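Caspase-3 (PDB 6WI4) probably cleaves proteins after aspartate as a cysteine protease in coral apoptosis, like related caspases. Local coordinates at residues T2-N7 with L222-Y227; D146-Y151 with S216-M221. All coordinates share one frame; numbering follows the deposited sequence.

Contact 1. Residues T2-N7 with L222-Y227; sequences TIYKMN and LRKELY
A single beta bridge between Ile3 and Glu225 joins the N-terminal arm of the chain to the segment that follows edge strand 217-220. Glu225 takes part in both backbone bonds: its N donates to Thr2 O (2.9 Å), and its O accepts from Tyr4 N in a nearly straight bond (167° at the hydrogen). Lys224 CB sits over the centre of the Tyr4 ring, 3.8 Å from the centroid, as a CH-pi contact, and Leu226 CA lies at the ring edge. Tyr4 CG lies anti to the carbonyl carbon (chi1 -73°), and the ring beyond it spans from Leu226 CA to Arg223 N, where OH accepts a bond at 3.0 Å. The same OH probably also hydrogen-bonds Asp146 OD1, which forms a salt bridge with Arg223 NE. Ile3 CD1 packs on Tyr227 CE2 at 3.8 Å, and a water donates to both Tyr4 O and Tyr227 O. A phenylalanine at Tyr4 would probably keep the packing under Lys224 but leave Arg223 N and Asp146 without their shared hydroxyl partner. That hydroxyl, gripped by a backbone N-H and probably a carboxylate, ties the buried end of the ring to polar groups from two parts of the chain.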
loop_
_atom_site.group_PDB
_atom_site.type_symbol
_atom_site.label_atom_id
_atom_site.label_comp_id
_atom_site.label_asym_id
_atom_site.label_seq_id
_atom_site.Cartn_x
_atom_site.Cartn_y
_atom_site.Cartn_z
ATOM N N THR A 2 16.663 -18.611 -2.182
ATOM C CA THR A 2 16.319 -17.465 -3.007
ATOM C C THR A 2 14.830 -17.148 -3.008
ATOM O O THR A 2 14.415 -16.234 -3.724
ATOM C CB THR A 2 16.786 -17.686 -4.449
ATOM O OG1 THR A 2 16.167 -18.869 -4.970
ATOM C CG2 THR A 2 18.308 -17.826 -4.509
ATOM N N ILE A 3 14.022 -17.870 -2.229
ATOM C CA ILE A 3 12.582 -17.636 -2.136
ATOM C C ILE A 3 12.196 -17.567 -0.664
ATOM O O ILE A 3 12.604 -18.426 0.126
ATOM C CB ILE A 3 11.786 -18.746 -2.848
ATOM C CG1 ILE A 3 12.115 -18.756 -4.342
ATOM C CG2 ILE A 3 10.296 -18.567 -2.615
ATOM C CD1 ILE A 3 11.411 -19.848 -5.125
ATOM N N TYR A 4 11.392 -16.566 -0.293
ATOM C CA TYR A 4 10.933 -16.467 1.091
ATOM C C TYR A 4 10.033 -17.642 1.455
ATOM O O TYR A 4 9.223 -18.097 0.645
ATOM C CB TYR A 4 10.154 -15.172 1.315
ATOM C CG TYR A 4 11.003 -13.926 1.358
ATOM C CD1 TYR A 4 11.844 -13.672 2.431
ATOM C CD2 TYR A 4 10.943 -12.992 0.323
ATOM C CE1 TYR A 4 12.624 -12.527 2.472
ATOM C CE2 TYR A 4 11.711 -11.836 0.366
ATOM C CZ TYR A 4 12.546 -11.617 1.424
ATOM O OH TYR A 4 13.311 -10.464 1.460
ATOM N N LYS A 5 10.156 -18.107 2.696
ATOM C CA LYS A 5 9.220 -19.097 3.216
ATOM C C LYS A 5 7.821 -18.503 3.296
ATOM O O LYS A 5 7.621 -17.437 3.879
ATOM C CB LYS A 5 9.669 -19.571 4.598
ATOM N N MET A 6 6.849 -19.197 2.703
ATOM C CA MET A 6 5.451 -18.771 2.725
ATOM C C MET A 6 4.609 -20.048 2.732
ATOM O O MET A 6 4.129 -20.513 1.697
ATOM C CB MET A 6 5.091 -17.881 1.537
ATOM C CG MET A 6 5.762 -16.512 1.532
ATOM S SD MET A 6 5.078 -15.386 2.758
ATOM C CE MET A 6 3.612 -14.841 1.903
ATOM N N ASN A 7 4.446 -20.632 3.921
ATOM C CA ASN A 7 3.693 -21.876 4.018
ATOM C C ASN A 7 2.735 -21.979 5.202
ATOM O O ASN A 7 2.060 -23.006 5.320
ATOM C CB ASN A 7 4.655 -23.083 4.045
ATOM C CG ASN A 7 5.625 -23.052 5.214
ATOM O OD1 ASN A 7 5.339 -22.508 6.273
ATOM N ND2 ASN A 7 6.781 -23.669 5.026
ATOM N N LEU A 222 14.029 -6.214 -0.618
ATOM C CA LEU A 222 13.922 -7.668 -0.562
ATOM C C LEU A 222 15.252 -8.329 -0.922
ATOM O O LEU A 222 16.039 -7.812 -1.719
ATOM C CB LEU A 222 12.824 -8.153 -1.503
ATOM C CG LEU A 222 11.415 -7.611 -1.235
ATOM C CD1 LEU A 222 10.464 -8.189 -2.271
ATOM C CD2 LEU A 222 10.950 -7.944 0.171
ATOM N N ARG A 223 15.502 -9.480 -0.295
ATOM C CA ARG A 223 16.695 -10.289 -0.536
ATOM C C ARG A 223 16.390 -11.601 -1.238
ATOM O O ARG A 223 17.328 -12.335 -1.591
ATOM C CB ARG A 223 17.391 -10.602 0.794
ATOM C CG ARG A 223 17.868 -9.409 1.573
ATOM C CD ARG A 223 18.416 -9.881 2.931
ATOM N NE ARG A 223 17.378 -10.567 3.690
ATOM C CZ ARG A 223 17.405 -11.840 4.076
ATOM N NH1 ARG A 223 16.368 -12.333 4.743
ATOM N NH2 ARG A 223 18.442 -12.626 3.806
ATOM N N LYS A 224 15.112 -11.936 -1.399
ATOM C CA LYS A 224 14.654 -13.140 -2.068
ATOM C C LYS A 224 13.444 -12.775 -2.914
ATOM O O LYS A 224 12.861 -11.700 -2.753
ATOM C CB LYS A 224 14.284 -14.235 -1.054
ATOM C CG LYS A 224 15.373 -14.558 -0.044
ATOM C CD LYS A 224 14.892 -15.585 0.976
ATOM C CE LYS A 224 15.943 -15.830 2.033
ATOM N NZ LYS A 224 15.431 -16.731 3.110
ATOM N N GLU A 225 13.053 -13.687 -3.805
ATOM C CA GLU A 225 11.766 -13.555 -4.479
ATOM C C GLU A 225 10.640 -13.837 -3.492
ATOM O O GLU A 225 10.741 -14.730 -2.641
ATOM C CB GLU A 225 11.675 -14.507 -5.673
ATOM C CG GLU A 225 12.229 -13.927 -6.962
ATOM C CD GLU A 225 13.735 -14.002 -7.025
ATOM O OE1 GLU A 225 14.261 -15.126 -7.163
ATOM O OE2 GLU A 225 14.389 -12.940 -6.932
ATOM N N LEU A 226 9.570 -13.060 -3.593
ATOM C CA LEU A 226 8.391 -13.238 -2.750
ATOM C C LEU A 226 7.301 -13.848 -3.623
ATOM O O LEU A 226 6.654 -13.150 -4.404
ATOM C CB LEU A 226 7.943 -11.916 -2.134
ATOM C CG LEU A 226 7.024 -11.937 -0.907
ATOM C CD1 LEU A 226 6.855 -10.523 -0.371
ATOM C CD2 LEU A 226 5.677 -12.554 -1.202
ATOM N N TYR A 227 7.107 -15.153 -3.482
ATOM C CA TYR A 227 5.975 -15.855 -4.065
ATOM C C TYR A 227 4.939 -16.098 -2.978
ATOM O O TYR A 227 5.270 -16.624 -1.912
ATOM C CB TYR A 227 6.403 -17.197 -4.656
ATOM C CG TYR A 227 7.266 -17.131 -5.894
ATOM C CD1 TYR A 227 6.692 -17.017 -7.154
ATOM C CD2 TYR A 227 8.642 -17.227 -5.803
ATOM C CE1 TYR A 227 7.475 -16.983 -8.293
ATOM C CE2 TYR A 227 9.432 -17.195 -6.938
ATOM C CZ TYR A 227 8.840 -17.070 -8.175
ATOM O OH TYR A 227 9.618 -17.031 -9.312
HETATM O O HOH W 1 16.286 -14.287 -4.889
HETATM O O HOH W 2 7.974 -16.594 -1.190
HETATM O O HOH W 3 12.669 -17.305 4.046
#

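Contact 2. Residues D146-Y151 with S216-M221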
loop_
_atom_site.group_PDB
_atom_site.type_symbol
_atom_site.label_atom_id
_atom_site.label_comp_id
_atom_site.label_asym_id
_atom_site.label_seq_id
_atom_site.Cartn_x
_atom_site.Cartn_y
_atom_site.Cartn_z
ATOM N N ASP A 146 14.316 -6.805 3.817
ATOM C CA ASP A 146 13.088 -7.568 3.600
ATOM C C ASP A 146 11.834 -6.703 3.663
ATOM O O ASP A 146 10.722 -7.233 3.732
ATOM C CB ASP A 146 12.970 -8.753 4.575
ATOM C CG ASP A 146 14.221 -9.607 4.599
ATOM O OD1 ASP A 146 14.701 -9.989 3.509
ATOM O OD2 ASP A 146 14.729 -9.883 5.702
ATOM N N PHE A 147 11.984 -5.388 3.588
ATOM C CA PHE A 147 10.874 -4.481 3.326
ATOM C C PHE A 147 10.673 -4.316 1.825
ATOM O O PHE A 147 11.631 -4.311 1.048
ATOM C CB PHE A 147 11.125 -3.094 3.917
ATOM C CG PHE A 147 11.011 -3.009 5.414
ATOM C CD1 PHE A 147 12.099 -3.283 6.221
ATOM C CD2 PHE A 147 9.820 -2.613 6.000
ATOM C CE1 PHE A 147 12.008 -3.179 7.585
ATOM C CE2 PHE A 147 9.716 -2.505 7.364
ATOM C CZ PHE A 147 10.807 -2.791 8.163
ATOM N N VAL A 148 9.417 -4.140 1.426
ATOM C CA VAL A 148 9.095 -3.694 0.076
ATOM C C VAL A 148 7.965 -2.683 0.190
ATOM O O VAL A 148 6.999 -2.904 0.928
ATOM C CB VAL A 148 8.744 -4.865 -0.869
ATOM C CG1 VAL A 148 7.584 -5.718 -0.342
ATOM C CG2 VAL A 148 8.463 -4.344 -2.260
ATOM N N TYR A 149 8.117 -1.543 -0.482
ATOM C CA TYR A 149 7.180 -0.431 -0.368
ATOM C C TYR A 149 6.601 -0.194 -1.751
ATOM O O TYR A 149 7.316 0.243 -2.663
ATOM C CB TYR A 149 7.860 0.827 0.173
ATOM C CG TYR A 149 8.710 0.623 1.416
ATOM C CD1 TYR A 149 10.056 0.312 1.308
ATOM C CD2 TYR A 149 8.171 0.758 2.692
ATOM C CE1 TYR A 149 10.855 0.143 2.437
ATOM C CE2 TYR A 149 8.966 0.575 3.821
ATOM C CZ TYR A 149 10.301 0.279 3.686
ATOM O OH TYR A 149 11.110 0.111 4.797
ATOM N N ALA A 150 5.320 -0.517 -1.918
ATOM C CA ALA A 150 4.645 -0.407 -3.202
ATOM C C ALA A 150 3.848 0.891 -3.208
ATOM O O ALA A 150 2.810 0.994 -2.548
ATOM C CB ALA A 150 3.751 -1.619 -3.444
ATOM N N TYR A 151 4.339 1.881 -3.945
ATOM C CA TYR A 151 3.756 3.216 -3.992
ATOM C C TYR A 151 2.886 3.392 -5.229
ATOM O O TYR A 151 3.266 2.977 -6.325
ATOM C CB TYR A 151 4.866 4.263 -4.040
ATOM C CG TYR A 151 5.561 4.539 -2.736
ATOM C CD1 TYR A 151 5.069 5.499 -1.859
ATOM C CD2 TYR A 151 6.739 3.887 -2.410
ATOM C CE1 TYR A 151 5.730 5.799 -0.683
ATOM C CE2 TYR A 151 7.409 4.174 -1.227
ATOM C CZ TYR A 151 6.893 5.131 -0.371
ATOM O OH TYR A 151 7.541 5.433 0.805
ATOM N N SER A 216 3.498 4.049 -11.303
ATOM C CA SER A 216 3.670 3.591 -9.926
ATOM C C SER A 216 5.125 3.190 -9.711
ATOM O O SER A 216 5.894 3.021 -10.661
ATOM C CB SER A 216 2.726 2.431 -9.595
ATOM O OG SER A 216 2.868 1.341 -10.493
ATOM N N SER A 217 5.521 3.088 -8.445
ATOM C CA SER A 217 6.924 2.835 -8.144
ATOM C C SER A 217 7.037 1.864 -6.983
ATOM O O SER A 217 6.216 1.882 -6.064
ATOM C CB SER A 217 7.670 4.139 -7.830
ATOM O OG SER A 217 7.110 4.820 -6.723
ATOM N N VAL A 218 8.049 1.004 -7.026
ATOM C CA VAL A 218 8.290 0.066 -5.942
ATOM C C VAL A 218 9.682 0.323 -5.392
ATOM O O VAL A 218 10.636 0.497 -6.160
ATOM C CB VAL A 218 8.110 -1.400 -6.391
ATOM C CG1 VAL A 218 8.962 -1.767 -7.596
ATOM C CG2 VAL A 218 8.408 -2.340 -5.233
ATOM N N VAL A 219 9.791 0.386 -4.065
ATOM C CA VAL A 219 11.073 0.498 -3.377
ATOM C C VAL A 219 11.312 -0.844 -2.705
ATOM O O VAL A 219 10.566 -1.226 -1.793
ATOM C CB VAL A 219 11.079 1.631 -2.341
ATOM C CG1 VAL A 219 12.445 1.703 -1.661
ATOM C CG2 VAL A 219 10.725 2.988 -2.984
ATOM N N SER A 220 12.343 -1.575 -3.129
ATOM C CA SER A 220 12.531 -2.939 -2.645
ATOM C C SER A 220 13.832 -3.066 -1.869
ATOM O O SER A 220 14.908 -2.755 -2.391
ATOM C CB SER A 220 12.530 -3.943 -3.793
ATOM O OG SER A 220 12.836 -5.230 -3.271
ATOM N N MET A 221 13.723 -3.517 -0.623
ATOM C CA MET A 221 14.850 -4.038 0.138
ATOM C C MET A 221 14.750 -5.554 0.286
ATOM O O MET A 221 15.346 -6.131 1.203
ATOM C CB MET A 221 14.928 -3.362 1.512
ATOM C CG MET A 221 15.389 -1.901 1.456
ATOM S SD MET A 221 14.137 -0.810 0.734
ATOM C CE MET A 221 14.574 0.758 1.490
#
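Val148 CG2 and Val218 CG2 meet at 3.6 Å on the sheet face shared with Ala150 and Ser220, where Val218 also touches Leu187 and Leu190 of helix 186-197. Both valines have CG2 anti to the backbone N, which brings these methyls together on that face. On the other face, Val219 touches both tyrosines: its CB approaches Tyr149 CD1 at 4.0 Å, while its CG2 meets Tyr151 CE2 at 3.9 Å. Farther along, Met221 SD comes to the Tyr149 ring in its plane, 3.8 Å from CE1, an edge-on Met-aromatic contact. The Tyr151 ring also stacks with Phe127, and Tyr149 touches Thr109 of helix 105-110. Strands 147-151 and 217-220 run antiparallel, at 170°, and close one side of the six-stranded caspase sheet, 217-220 being its outermost strand in this chain. Tyr149 and Val219 form a hydrogen-bonded pair, N to O at 2.8 Å in both directions. Tyr151 and Ser217 form another: Tyr151 N donates to Ser217 O, and Ser217 N returns a bond to Tyr151 O. Ser217 OG is held by Thr153 O. At the far end, Met221 N donates to Phe147 O at 2.8 Å, and Asp146 N approaches Met221 O from above the carbonyl plane, at 2.9 Å.

How the contacts relate
The centres of contacts 1 and 2 lie about 15 Å apart, and contact 2 is nested along the chain inside the loop closed by contact 1: 2-7, 146-151, 216-221, then 222-227. Residues 222-227 continue directly from 216-221, so the chain leaves the edge of the main sheet and at once meets the N-terminal arm. Asp146, just before strand 147-151, links the two through the Tyr4 hydroxyl and Arg223, and Leu222 packs against the backbone oxygens of Asp146 and Phe147. Helix 186-197 touches Leu222 and Leu226 as well as Val218 and Ser220. The N-terminal arm and the segment after the last strand are thereby joined to one margin of the sheet.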